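Local coordinates for protein putative alpha-L-fucosidase (Bacteroides thetaiotaomicron VPI-5482, PDB 3GZA) that probably works as an alpha-L-fucosidase, a family 29 glycoside hydrolase expected to release alpha-linked L-fucose from glycans, at residues A[31-36]-A[52-57]; A[56-61]-A[320-325]; A[25-30]-A[281-286]; A[88-93]-A[107-112]; A[78-83]-A[125-130]. One frame throughout, in Å; residues are numbered along the deposited sequence.

Contact 1: residues A[31-36]-A[52-57]; sequences HVFDGI and NIFNPT. With NA (sodium ion), chain G.
A loop that folds round a bound sodium ion sets Phe33 against Ile53, Phe54 and Pro56, joining the stretch after strand 22-26 to the one that follows helix 40-45. Phe33 points its ring into residues 52-57. Phe54 CA stands over the centre of one ring face, 4.0 Å from the centroid of Phe33 and 10° off the normal, while Val32 CG1 lies against the opposite face. The two phenylalanine rings meet obliquely at 50°, with Phe33 CE1 3.3 Å from Phe54 CD2. At the far end of the ring, Phe33 CE2 meets Pro56 CD at 3.9 Å. Ile53 turns CG1 into the crowded position between its backbone N and carbonyl carbon (chi1 59°), where CG1 lies 3.9 Å from Phe33 CB. A flat ring suits this seat because it can be covered on both faces.

Beside this apolar packing, Asp34 begins an Asx turn: its OD1 accepts from Ile36 N at 3.0 Å and also binds sodium at 2.4 Å. Gly35 takes a positive phi that residues with a CB adopt less readily. Asp34 OD1, the His31 and Ile36 carbonyls and three waters form a distorted octahedron, and one of those waters is also bound to His31 ND1. The ion thus has six oxygen ligands, as is usual for sodium, gathered by an Asx-turn loop.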
# COMPACT_ATOMS: atom_id res chain seq x y z
N HIS A 31 -2.59 10.56 11.20
CA HIS A 31 -3.65 11.44 11.63
C HIS A 31 -3.18 12.45 12.69
O HIS A 31 -3.93 13.39 12.97
CB HIS A 31 -4.86 10.66 12.15
CG HIS A 31 -4.54 9.67 13.21
ND1 HIS A 31 -4.29 10.03 14.53
CD2 HIS A 31 -4.33 8.33 13.14
CE1 HIS A 31 -4.01 8.94 15.22
NE2 HIS A 31 -4.02 7.90 14.40
N VAL A 32 -2.01 12.27 13.29
CA VAL A 32 -1.49 13.31 14.17
C VAL A 32 -1.32 14.66 13.44
O VAL A 32 -1.40 15.75 14.04
CB VAL A 32 -0.15 12.87 14.78
CG1 VAL A 32 0.61 14.03 15.41
CG2 VAL A 32 -0.37 11.70 15.77
N PHE A 33 -1.20 14.60 12.10
CA PHE A 33 -0.91 15.77 11.28
C PHE A 33 -2.13 16.35 10.57
O PHE A 33 -1.98 17.31 9.72
CB PHE A 33 0.13 15.36 10.23
CG PHE A 33 1.43 14.87 10.81
CD1 PHE A 33 1.53 13.54 11.25
CD2 PHE A 33 2.52 15.73 10.88
CE1 PHE A 33 2.74 13.09 11.79
CE2 PHE A 33 3.71 15.33 11.42
CZ PHE A 33 3.82 14.02 11.88
N ASP A 34 -3.32 15.84 10.92
CA ASP A 34 -4.53 16.24 10.22
C ASP A 34 -5.28 17.47 10.75
O ASP A 34 -6.34 17.83 10.24
CB ASP A 34 -5.50 15.08 10.06
CG ASP A 34 -6.18 14.66 11.32
OD1 ASP A 34 -5.96 15.33 12.35
OD2 ASP A 34 -6.93 13.63 11.31
N GLY A 35 -4.74 18.06 11.82
CA GLY A 35 -5.33 19.23 12.38
C GLY A 35 -6.64 19.12 13.15
O GLY A 35 -7.24 20.13 13.52
N ILE A 36 -7.07 17.90 13.43
CA ILE A 36 -8.30 17.65 14.17
C ILE A 36 -8.12 16.56 15.21
O ILE A 36 -7.12 15.82 15.23
CB ILE A 36 -9.50 17.33 13.25
CG1 ILE A 36 -9.24 16.08 12.43
CG2 ILE A 36 -9.77 18.49 12.30
CD1 ILE A 36 -10.49 15.53 11.77
N ASN A 52 1.04 12.65 2.73
CA ASN A 52 2.05 13.69 2.82
C ASN A 52 1.76 14.79 3.83
O ASN A 52 2.51 15.76 3.95
CB ASN A 52 2.49 14.20 1.44
CG ASN A 52 3.51 13.24 0.83
OD1 ASN A 52 4.55 12.93 1.44
ND2 ASN A 52 3.21 12.75 -0.37
N ILE A 53 0.68 14.65 4.58
CA ILE A 53 0.52 15.52 5.73
C ILE A 53 1.62 15.16 6.76
O ILE A 53 1.94 15.96 7.65
CB ILE A 53 -0.88 15.43 6.36
CG1 ILE A 53 -1.25 14.00 6.84
CG2 ILE A 53 -1.94 16.02 5.40
CD1 ILE A 53 -2.63 13.86 7.60
N PHE A 54 2.20 13.97 6.63
CA PHE A 54 3.25 13.53 7.53
C PHE A 54 4.52 14.30 7.21
O PHE A 54 5.24 13.96 6.24
CB PHE A 54 3.53 12.04 7.36
CG PHE A 54 4.41 11.46 8.44
CD1 PHE A 54 5.79 11.46 8.33
CD2 PHE A 54 3.84 10.91 9.57
CE1 PHE A 54 6.59 11.02 9.33
CE2 PHE A 54 4.63 10.40 10.61
CZ PHE A 54 6.02 10.43 10.47
N ASN A 55 4.86 15.27 8.05
CA ASN A 55 6.02 16.13 7.82
C ASN A 55 6.59 16.74 9.11
O ASN A 55 6.51 17.96 9.29
CB ASN A 55 5.63 17.21 6.79
CG ASN A 55 6.80 17.99 6.27
OD1 ASN A 55 7.91 17.45 6.14
ND2 ASN A 55 6.57 19.26 5.94
N PRO A 56 7.12 15.90 10.02
CA PRO A 56 7.65 16.40 11.30
C PRO A 56 9.05 17.00 11.05
O PRO A 56 10.08 16.35 11.27
CB PRO A 56 7.69 15.16 12.18
CG PRO A 56 7.86 14.03 11.27
CD PRO A 56 7.22 14.44 9.93
N THR A 57 9.10 18.25 10.64
CA THR A 57 10.36 18.87 10.24
C THR A 57 11.35 19.13 11.39
O THR A 57 12.53 19.40 11.12
CB THR A 57 10.13 20.21 9.46
OG1 THR A 57 9.45 21.15 10.30
CG2 THR A 57 9.34 19.97 8.14
NA NA G . -5.50 14.31 14.50
O HOH W 1 -4.70 12.53 16.01
O HOH W 2 -3.79 15.54 15.66
O HOH W 3 -7.45 12.85 13.69

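Contact 2: residues A[56-61]-A[320-325]; sequences PTELNT and DPTGLI
Glu58 N donates to Thr322 O at 2.8 Å, and Asn60 N donates to Gly323 O at 3.2 Å; together they join two type I turns, Pro56 to Leu59 and Asp320 to Gly323. Glu58 CB packs on the same carbonyl, 3.3 Å from Thr322 O. Leu324 CD2 lies 3.9 Å from Asn60 CB. Only a glycine suits position 323, since a CB would clash with Leu59 CA. Behind this layer, Asp320 OD1 holds the second turn, accepting from Thr322 OG1 at 2.7 Å and from the backbone N of Thr322 and Leu324. An alanine in place of Thr322 would probably leave Asp320 OD1 without its hydroxyl partner and the turn less firmly held. Asn60 caps helix 61-69 through Asp62 N, and Trp64 of that helix bonds to Gly323 O. The paired turns thus sit where the chain enters helix 61-69, with Leu59 also touching helix 110-121 and segment 320-325 linking strand 312-317 to helix 327-344.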
# COMPACT_ATOMS: atom_id res chain seq x y z
N PRO A 56 7.12 15.90 10.02
CA PRO A 56 7.65 16.40 11.30
C PRO A 56 9.05 17.00 11.05
O PRO A 56 10.08 16.35 11.27
CB PRO A 56 7.69 15.16 12.18
CG PRO A 56 7.86 14.03 11.27
CD PRO A 56 7.22 14.44 9.93
N THR A 57 9.10 18.25 10.64
CA THR A 57 10.36 18.87 10.24
C THR A 57 11.35 19.13 11.39
O THR A 57 12.53 19.40 11.12
CB THR A 57 10.13 20.21 9.46
OG1 THR A 57 9.45 21.15 10.30
CG2 THR A 57 9.34 19.97 8.14
N GLU A 58 10.90 19.04 12.64
CA GLU A 58 11.76 19.21 13.82
C GLU A 58 11.92 17.90 14.58
O GLU A 58 12.32 17.90 15.73
CB GLU A 58 11.19 20.27 14.76
CG GLU A 58 11.16 21.68 14.18
CD GLU A 58 10.54 22.67 15.13
OE1 GLU A 58 11.22 23.01 16.11
OE2 GLU A 58 9.41 23.13 14.87
N LEU A 59 11.66 16.79 13.90
CA LEU A 59 11.75 15.48 14.57
C LEU A 59 13.06 15.32 15.29
O LEU A 59 14.13 15.53 14.70
CB LEU A 59 11.61 14.36 13.56
CG LEU A 59 11.71 12.98 14.23
CD1 LEU A 59 10.43 12.71 14.95
CD2 LEU A 59 11.97 11.82 13.25
N ASN A 60 12.98 14.91 16.56
CA ASN A 60 14.17 14.62 17.34
C ASN A 60 13.83 13.56 18.39
O ASN A 60 13.35 13.87 19.47
CB ASN A 60 14.73 15.85 18.00
CG ASN A 60 16.01 15.55 18.75
OD1 ASN A 60 16.52 14.43 18.69
ND2 ASN A 60 16.61 16.58 19.37
N THR A 61 14.05 12.28 18.07
CA THR A 61 13.73 11.23 19.03
C THR A 61 14.63 11.28 20.27
O THR A 61 14.21 10.73 21.31
CB THR A 61 13.76 9.86 18.40
OG1 THR A 61 15.01 9.70 17.76
CG2 THR A 61 12.64 9.68 17.39
N ASP A 320 4.29 15.62 18.81
CA ASP A 320 3.43 16.57 18.08
C ASP A 320 3.76 16.63 16.59
O ASP A 320 4.64 15.92 16.10
CB ASP A 320 3.47 17.92 18.81
CG ASP A 320 4.77 18.73 18.64
OD1 ASP A 320 5.58 18.43 17.72
OD2 ASP A 320 5.01 19.61 19.48
N PRO A 321 3.03 17.43 15.82
CA PRO A 321 3.29 17.44 14.36
C PRO A 321 4.62 18.05 13.93
O PRO A 321 4.99 17.95 12.76
CB PRO A 321 2.14 18.26 13.80
CG PRO A 321 1.07 18.16 14.83
CD PRO A 321 1.81 18.18 16.13
N THR A 322 5.35 18.65 14.85
CA THR A 322 6.69 19.10 14.56
C THR A 322 7.72 18.00 14.80
O THR A 322 8.84 18.07 14.29
CB THR A 322 7.08 20.35 15.33
OG1 THR A 322 7.46 20.07 16.68
CG2 THR A 322 5.97 21.46 15.28
N GLY A 323 7.33 16.94 15.51
CA GLY A 323 8.21 15.82 15.83
C GLY A 323 8.86 15.89 17.19
O GLY A 323 9.93 15.31 17.39
N LEU A 324 8.23 16.60 18.11
CA LEU A 324 8.75 16.75 19.46
C LEU A 324 7.68 16.46 20.53
O LEU A 324 6.49 16.67 20.29
CB LEU A 324 9.22 18.18 19.65
CG LEU A 324 10.39 18.62 18.81
CD1 LEU A 324 10.56 20.12 18.91
CD2 LEU A 324 11.66 17.90 19.22
N ILE A 325 8.13 16.03 21.72
CA ILE A 325 7.24 15.98 22.87
C ILE A 325 7.02 17.45 23.30
O ILE A 325 8.00 18.21 23.52
CB ILE A 325 7.82 15.09 24.02
CG1 ILE A 325 7.77 13.61 23.63
CG2 ILE A 325 7.15 15.42 25.35
CD1 ILE A 325 6.35 13.04 23.57

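Contact 3: residues A[25-30]-A[281-286]; sequences VFHYDL and HEWFWE. With EDO (1,2-ethanediol), chain D.
His27 NE2 shares a 2.7 Å hydrogen bond with O1 of a bound 1,2-ethanediol, whose C1 lies over the centre of the Trp283 ring system, 3.7 Å above its plane. The other nitrogen is engaged as well: His27 ND1 is 2.7 Å from a water, and that water is also bonded to Trp283 O, 2.8 Å away. A histidine suits the place because it carries two nitrogens on its rim, one for the diol and one for the water. Trp283 CB covers one face of that ring, 4.1 Å from the His27 centroid and 8° off the normal. The indole crosses obliquely, bringing Trp283 CE3 to 3.6 Å from His27 CE1, and its far corner, CZ3, touches Val25 CG1 at 3.8 Å. Phe284 lies against another part of His27. Its ring presents a face to the imidazole, which meets it edge-on with the planes at 73°; His27 CB sits above the same face, 3.8 Å from the Phe284 centroid. A second water ties His27 O to Trp285 N.

The indole NH of Trp283 is held by Glu223, and Tyr128 meets His27 edge-to-face. The diol probably comes from the crystallisation liquor, but an aromatic cluster with a polar histidine edge that can hold it, at the C-terminal end of strand 22-26, is consistent with the sugar-binding pocket at the mouth of a TIM-barrel glycosidase.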
# COMPACT_ATOMS: atom_id res chain seq x y z
N VAL A 25 5.22 4.66 26.24
CA VAL A 25 4.82 4.27 24.87
C VAL A 25 4.51 5.61 24.12
O VAL A 25 3.84 6.53 24.62
CB VAL A 25 3.64 3.27 24.81
CG1 VAL A 25 2.36 3.88 25.41
CG2 VAL A 25 3.44 2.79 23.34
N PHE A 26 5.04 5.73 22.91
CA PHE A 26 4.88 6.87 22.04
C PHE A 26 4.01 6.45 20.86
O PHE A 26 4.43 5.57 20.11
CB PHE A 26 6.24 7.36 21.50
CG PHE A 26 7.19 7.87 22.56
CD1 PHE A 26 7.96 6.97 23.30
CD2 PHE A 26 7.23 9.21 22.87
CE1 PHE A 26 8.82 7.48 24.30
CE2 PHE A 26 8.09 9.67 23.81
CZ PHE A 26 8.88 8.79 24.55
N HIS A 27 2.81 7.01 20.78
CA HIS A 27 1.90 6.78 19.66
C HIS A 27 2.10 7.86 18.60
O HIS A 27 2.12 9.05 18.92
CB HIS A 27 0.44 6.78 20.12
CG HIS A 27 0.03 5.55 20.87
ND1 HIS A 27 0.40 5.30 22.18
CD2 HIS A 27 -0.71 4.50 20.49
CE1 HIS A 27 -0.12 4.14 22.56
NE2 HIS A 27 -0.80 3.64 21.55
N TYR A 28 2.28 7.45 17.34
CA TYR A 28 2.49 8.37 16.24
C TYR A 28 1.99 7.68 14.98
O TYR A 28 2.32 6.52 14.75
CB TYR A 28 3.97 8.70 16.18
CG TYR A 28 4.39 10.06 15.68
CD1 TYR A 28 3.80 11.18 16.21
CD2 TYR A 28 5.40 10.20 14.76
CE1 TYR A 28 4.22 12.44 15.84
CE2 TYR A 28 5.82 11.44 14.36
CZ TYR A 28 5.26 12.54 14.94
OH TYR A 28 5.68 13.80 14.62
N ASP A 29 1.14 8.35 14.24
CA ASP A 29 0.60 7.84 12.99
C ASP A 29 0.16 9.04 12.18
O ASP A 29 0.23 10.18 12.64
CB ASP A 29 -0.52 6.82 13.29
CG ASP A 29 -0.84 5.87 12.13
OD1 ASP A 29 -0.51 6.18 10.93
OD2 ASP A 29 -1.47 4.81 12.44
N LEU A 30 -0.33 8.79 10.95
CA LEU A 30 -0.58 9.90 10.01
C LEU A 30 -1.56 10.96 10.48
O LEU A 30 -1.42 12.15 10.16
CB LEU A 30 -1.06 9.31 8.67
CG LEU A 30 -0.08 8.37 7.96
CD1 LEU A 30 -0.82 7.61 6.83
CD2 LEU A 30 1.18 9.12 7.43
N HIS A 281 -8.60 11.67 27.38
CA HIS A 281 -7.88 10.40 27.57
C HIS A 281 -7.22 10.11 26.23
O HIS A 281 -7.70 9.25 25.45
CB HIS A 281 -8.89 9.32 27.99
CG HIS A 281 -8.29 8.01 28.39
ND1 HIS A 281 -7.86 7.76 29.67
CD2 HIS A 281 -8.01 6.90 27.67
CE1 HIS A 281 -7.33 6.53 29.72
NE2 HIS A 281 -7.42 5.99 28.52
N GLU A 282 -6.11 10.80 25.98
CA GLU A 282 -5.55 10.85 24.65
C GLU A 282 -4.19 10.17 24.49
O GLU A 282 -3.22 10.65 25.04
CB GLU A 282 -5.42 12.30 24.19
CG GLU A 282 -6.70 13.08 24.40
CD GLU A 282 -7.98 12.41 23.88
OE1 GLU A 282 -8.08 12.08 22.67
OE2 GLU A 282 -8.95 12.31 24.66
N TRP A 283 -4.16 9.09 23.72
CA TRP A 283 -2.92 8.38 23.45
C TRP A 283 -2.13 9.07 22.34
O TRP A 283 -0.93 8.86 22.19
CB TRP A 283 -3.20 6.94 23.07
CG TRP A 283 -3.68 6.10 24.20
CD1 TRP A 283 -4.95 5.74 24.44
CD2 TRP A 283 -2.89 5.53 25.27
NE1 TRP A 283 -5.02 4.96 25.58
CE2 TRP A 283 -3.76 4.84 26.11
CE3 TRP A 283 -1.52 5.51 25.55
CZ2 TRP A 283 -3.33 4.11 27.24
CZ3 TRP A 283 -1.10 4.87 26.69
CH2 TRP A 283 -1.99 4.13 27.49
N PHE A 284 -2.80 9.85 21.52
CA PHE A 284 -2.18 10.63 20.42
C PHE A 284 -2.23 12.14 20.63
O PHE A 284 -3.11 12.68 21.32
CB PHE A 284 -2.92 10.35 19.09
CG PHE A 284 -2.69 8.97 18.51
CD1 PHE A 284 -1.58 8.75 17.74
CD2 PHE A 284 -3.60 7.94 18.71
CE1 PHE A 284 -1.39 7.50 17.13
CE2 PHE A 284 -3.39 6.72 18.16
CZ PHE A 284 -2.25 6.48 17.39
N TRP A 285 -1.28 12.82 20.01
CA TRP A 285 -1.29 14.27 19.96
C TRP A 285 -2.47 14.72 19.13
O TRP A 285 -2.68 14.25 18.02
CB TRP A 285 0.00 14.82 19.38
CG TRP A 285 0.07 16.30 19.57
CD1 TRP A 285 0.65 16.97 20.62
CD2 TRP A 285 -0.52 17.32 18.74
NE1 TRP A 285 0.46 18.32 20.49
CE2 TRP A 285 -0.24 18.56 19.34
CE3 TRP A 285 -1.26 17.31 17.54
CZ2 TRP A 285 -0.68 19.76 18.80
CZ3 TRP A 285 -1.71 18.52 17.03
CH2 TRP A 285 -1.38 19.72 17.66
N GLU A 286 -3.20 15.69 19.65
CA GLU A 286 -4.36 16.31 19.04
C GLU A 286 -4.28 17.79 19.38
O GLU A 286 -3.66 18.18 20.37
CB GLU A 286 -5.66 15.71 19.58
CG GLU A 286 -5.80 14.27 19.32
CD GLU A 286 -6.83 13.67 20.18
OE1 GLU A 286 -8.01 13.86 19.90
OE2 GLU A 286 -6.46 12.95 21.13
C1 EDO D . -3.08 2.27 23.39
O1 EDO D . -2.59 1.68 22.18
C2 EDO D . -2.46 1.48 24.49
O2 EDO D . -3.09 0.21 24.53
O HOH W 4 0.91 7.50 23.74
O HOH W 5 1.23 11.69 19.07

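Contact 4: residues A[88-93]-A[107-112]; sequences LWQSDV and KGDIVR
Gln90 leans across residues 107-109, starting with its CB, which lies 3.7 Å from Asp109 OD2. CG, anti to the carbonyl carbon (chi1 -73°), is 3.5 Å from Gly108 O, and the bend at chi2 brings Gln90 CD to 3.6 Å from the same Gly108 O. At the tip, Gln90 NE2 donates to Gly108 O at 2.9 Å, with the acceptor close to the amide plane, and lies near Lys107 C; NE2 also reaches Gly106 O, while OE1 accepts a hydrogen bond from Lys99 NZ. An amide suits this end because it donates on one side and accepts on the other. A water bound to Lys107 NZ makes a weak bond to Gln90 OE1, and the same NZ forms a salt bridge to Asp105 of the second subunit.

Asp109 works in two directions. Its OD2 accepts a weak bond from Gln90 N and a stronger one from Tyr173 OH, and its OD1 accepts from Arg112 N at 2.9 Å, approached from above the carboxylate plane. Leu88 O adds to the helix start, accepting from Val111 N at 3.1 Å and weakly from Ile110 N. Apolar carbons close the seam, with Trp89 CB 3.8 Å from Val111 CG2; the indole itself turns away, and its NE1 is bound by Glu168. Asp109 is thus an N-cap of helix 110-121, and Leu88 O serves two further amide NH groups of its first turn, here in a beta-alpha loop of a TIM barrel.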
# COMPACT_ATOMS: atom_id res chain seq x y z
N LEU A 88 6.29 3.31 10.30
CA LEU A 88 7.33 4.30 10.60
C LEU A 88 8.76 3.78 10.45
O LEU A 88 9.67 4.18 11.18
CB LEU A 88 7.12 4.88 12.00
CG LEU A 88 5.75 5.51 12.26
CD1 LEU A 88 5.80 6.15 13.68
CD2 LEU A 88 5.41 6.54 11.19
N TRP A 89 9.01 2.94 9.44
CA TRP A 89 10.33 2.42 9.18
C TRP A 89 10.49 2.21 7.67
O TRP A 89 9.52 2.34 6.91
CB TRP A 89 10.64 1.15 9.99
CG TRP A 89 10.03 -0.15 9.53
CD1 TRP A 89 10.67 -1.17 8.89
CD2 TRP A 89 8.67 -0.60 9.70
NE1 TRP A 89 9.81 -2.21 8.69
CE2 TRP A 89 8.58 -1.89 9.18
CE3 TRP A 89 7.54 -0.06 10.32
CZ2 TRP A 89 7.38 -2.60 9.15
CZ3 TRP A 89 6.34 -0.80 10.33
CH2 TRP A 89 6.29 -2.05 9.74
N GLN A 90 11.71 1.83 7.28
CA GLN A 90 12.04 1.48 5.89
C GLN A 90 11.70 -0.00 5.68
O GLN A 90 12.55 -0.87 5.81
CB GLN A 90 13.51 1.70 5.63
CG GLN A 90 13.86 3.17 5.54
CD GLN A 90 13.43 3.83 4.22
OE1 GLN A 90 13.79 3.36 3.13
NE2 GLN A 90 12.68 4.92 4.32
N SER A 91 10.46 -0.27 5.29
CA SER A 91 10.04 -1.66 5.11
C SER A 91 10.15 -2.07 3.65
O SER A 91 9.99 -1.23 2.76
CB SER A 91 8.57 -1.85 5.50
OG SER A 91 8.14 -3.19 5.37
N ASP A 92 10.49 -3.33 3.44
CA ASP A 92 10.53 -3.94 2.10
C ASP A 92 9.31 -4.83 1.81
O ASP A 92 9.28 -5.53 0.79
CB ASP A 92 11.80 -4.73 1.98
CG ASP A 92 13.02 -3.88 2.23
OD1 ASP A 92 13.14 -2.82 1.56
OD2 ASP A 92 13.89 -4.27 3.06
N VAL A 93 8.35 -4.80 2.73
CA VAL A 93 7.15 -5.62 2.60
C VAL A 93 5.87 -4.84 2.74
O VAL A 93 4.88 -5.21 2.08
CB VAL A 93 7.17 -6.87 3.56
CG1 VAL A 93 8.43 -7.72 3.28
CG2 VAL A 93 7.15 -6.44 5.04
N LYS A 107 13.61 8.36 2.75
CA LYS A 107 14.67 7.61 3.37
C LYS A 107 14.63 7.65 4.90
O LYS A 107 15.52 7.10 5.57
CB LYS A 107 16.01 8.12 2.88
CG LYS A 107 16.26 7.92 1.41
CD LYS A 107 16.19 6.42 1.02
CE LYS A 107 16.42 6.13 -0.50
NZ LYS A 107 16.01 4.73 -0.85
N GLY A 108 13.59 8.23 5.48
CA GLY A 108 13.45 8.25 6.91
C GLY A 108 13.16 6.89 7.55
O GLY A 108 12.51 6.01 6.96
N ASP A 109 13.59 6.74 8.80
CA ASP A 109 13.26 5.52 9.54
C ASP A 109 13.19 5.94 11.00
O ASP A 109 14.21 6.09 11.68
CB ASP A 109 14.29 4.45 9.31
CG ASP A 109 13.85 3.11 9.89
OD1 ASP A 109 13.17 3.09 10.94
OD2 ASP A 109 14.24 2.09 9.28
N ILE A 110 11.97 6.21 11.45
CA ILE A 110 11.79 6.73 12.77
C ILE A 110 11.99 5.63 13.81
O ILE A 110 12.44 5.92 14.91
CB ILE A 110 10.41 7.38 12.91
CG1 ILE A 110 10.35 8.59 11.98
CG2 ILE A 110 10.12 7.83 14.39
CD1 ILE A 110 8.97 9.25 11.89
N VAL A 111 11.71 4.37 13.46
CA VAL A 111 12.01 3.26 14.37
C VAL A 111 13.52 3.23 14.63
O VAL A 111 13.96 3.05 15.77
CB VAL A 111 11.49 1.93 13.80
CG1 VAL A 111 11.96 0.77 14.71
CG2 VAL A 111 9.95 1.94 13.69
N ARG A 112 14.32 3.43 13.59
CA ARG A 112 15.77 3.45 13.77
C ARG A 112 16.23 4.62 14.63
O ARG A 112 17.02 4.49 15.55
CB ARG A 112 16.48 3.45 12.45
CG ARG A 112 17.97 3.26 12.70
CD ARG A 112 18.78 2.80 11.55
NE ARG A 112 18.21 1.66 10.85
CZ ARG A 112 18.24 0.39 11.30
NH1 ARG A 112 18.82 0.07 12.44
NH2 ARG A 112 17.71 -0.57 10.55
O HOH W 6 13.64 4.52 0.03

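Contact 5: residues A[78-83]-A[125-130]; sequences LTATHE and PGIYIG
Strands 75-79 and 124-129 run parallel, Tyr128 N donating to Leu78 O at 2.9 Å and Ala80 N to Tyr128 O at 2.8 Å. Beyond the strand ends, Gly130 N donates to Thr81 OG1 at 2.8 Å. A glycine fits there, because a CB would run into His82 O. Tyr128 carries most of the side-chain contact. Its CG, anti to the backbone N (chi1 172°), lies on the side shared with Thr79, whose CG2 rests over a ring face near the rim, 3.5 Å from Tyr128 CD1. Thr81 O meets the ring edge in its plane. His82 approaches rim to rim, with CD2 3.4 Å from Tyr128 OH. On the other side of the sheet, Ala80 CB touches Ile127 CG2 at 3.7 Å, next to helix 148-171. An alanine in place of Tyr128 would probably leave Thr79 CG2 and the His82 rim facing a gap. Backbone bonds thus fix the strands, while the aromatic and polar groups on the Tyr128 side suit a pocket lining.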
# COMPACT_ATOMS: atom_id res chain seq x y z
N LEU A 78 7.74 2.49 20.69
CA LEU A 78 7.16 3.27 19.61
C LEU A 78 6.22 2.46 18.76
O LEU A 78 6.50 1.31 18.47
CB LEU A 78 8.29 3.77 18.68
CG LEU A 78 7.87 4.50 17.41
CD1 LEU A 78 7.05 5.79 17.70
CD2 LEU A 78 9.08 4.84 16.47
N THR A 79 5.08 3.04 18.41
CA THR A 79 4.14 2.42 17.49
C THR A 79 4.72 2.43 16.08
O THR A 79 4.68 3.45 15.37
CB THR A 79 2.79 3.14 17.48
OG1 THR A 79 2.99 4.50 17.10
CG2 THR A 79 2.10 3.10 18.84
N ALA A 80 5.28 1.31 15.65
CA ALA A 80 5.74 1.16 14.29
C ALA A 80 4.60 1.21 13.30
O ALA A 80 4.75 1.75 12.20
CB ALA A 80 6.52 -0.13 14.13
N THR A 81 3.50 0.58 13.66
CA THR A 81 2.19 0.72 12.98
C THR A 81 1.12 0.81 14.09
O THR A 81 1.38 0.49 15.27
CB THR A 81 1.75 -0.44 12.12
OG1 THR A 81 1.59 -1.64 12.95
CG2 THR A 81 2.75 -0.72 10.98
N HIS A 82 -0.07 1.27 13.70
CA HIS A 82 -1.17 1.40 14.61
C HIS A 82 -2.43 0.97 13.88
O HIS A 82 -2.68 -0.24 13.79
CB HIS A 82 -1.20 2.76 15.31
CG HIS A 82 -2.22 2.85 16.38
ND1 HIS A 82 -3.41 3.48 16.20
CD2 HIS A 82 -2.23 2.36 17.64
CE1 HIS A 82 -4.13 3.39 17.30
NE2 HIS A 82 -3.45 2.68 18.20
N GLU A 83 -3.24 1.90 13.35
CA GLU A 83 -4.48 1.57 12.68
C GLU A 83 -4.56 1.95 11.21
O GLU A 83 -5.35 1.37 10.50
CB GLU A 83 -5.65 2.27 13.38
CG GLU A 83 -5.93 1.75 14.81
CD GLU A 83 -6.80 2.68 15.63
OE1 GLU A 83 -6.92 3.90 15.29
OE2 GLU A 83 -7.30 2.24 16.67
N PRO A 125 14.76 -0.11 24.32
CA PRO A 125 13.73 0.10 23.32
C PRO A 125 12.85 -1.05 23.04
O PRO A 125 13.34 -2.16 22.96
CB PRO A 125 14.54 0.39 22.03
CG PRO A 125 15.78 -0.32 22.22
CD PRO A 125 16.07 -0.38 23.69
N GLY A 126 11.56 -0.80 22.92
CA GLY A 126 10.61 -1.79 22.47
C GLY A 126 9.83 -1.27 21.27
O GLY A 126 9.85 -0.10 20.97
N ILE A 127 9.09 -2.17 20.62
CA ILE A 127 8.34 -1.81 19.42
C ILE A 127 6.90 -2.29 19.55
O ILE A 127 6.65 -3.44 19.95
CB ILE A 127 8.99 -2.36 18.16
CG1 ILE A 127 10.40 -1.76 17.92
CG2 ILE A 127 8.11 -1.98 16.96
CD1 ILE A 127 11.21 -2.35 16.76
N TYR A 128 5.97 -1.41 19.25
CA TYR A 128 4.54 -1.72 19.22
C TYR A 128 4.14 -1.88 17.75
O TYR A 128 4.53 -1.06 16.88
CB TYR A 128 3.79 -0.59 19.90
CG TYR A 128 2.28 -0.50 19.89
CD1 TYR A 128 1.55 -0.36 18.71
CD2 TYR A 128 1.58 -0.54 21.09
CE1 TYR A 128 0.18 -0.25 18.74
CE2 TYR A 128 0.22 -0.41 21.11
CZ TYR A 128 -0.48 -0.28 19.92
OH TYR A 128 -1.86 -0.12 19.97
N ILE A 129 3.34 -2.89 17.49
CA ILE A 129 2.92 -3.19 16.12
C ILE A 129 1.41 -3.41 16.16
O ILE A 129 0.93 -4.30 16.85
CB ILE A 129 3.62 -4.49 15.62
CG1 ILE A 129 5.14 -4.38 15.78
CG2 ILE A 129 3.24 -4.74 14.13
CD1 ILE A 129 5.89 -5.69 15.46
N GLY A 130 0.69 -2.63 15.37
CA GLY A 130 -0.76 -2.78 15.25
C GLY A 130 -1.08 -3.57 14.00
O GLY A 130 -0.80 -3.14 12.87

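Overall arrangement
All five contacts belong to the TIM-barrel part of the chain. Contacts 3 and 5 lie on neighbouring strands, 22-26 and 75-79, with centres 11 Å apart, joined by Phe26 O and Thr79 N at 3.1 Å; together they line the probable active-site mouth, where ethanediol and a buffer molecule bind. Contact 4 follows strand 75-79, and Leu88 N reaches Ala80 O of contact 5 at 2.9 Å. Contacts 1 and 2 share Pro56 and Thr57, their centres about 10 Å apart, at the outer edge near the sodium ion. Tyr28 of contact 3 ties them in: its OH lies 2.8 Å from Asp320 O and also touches Phe33 and Pro56. Contacts 1 and 5 do not touch.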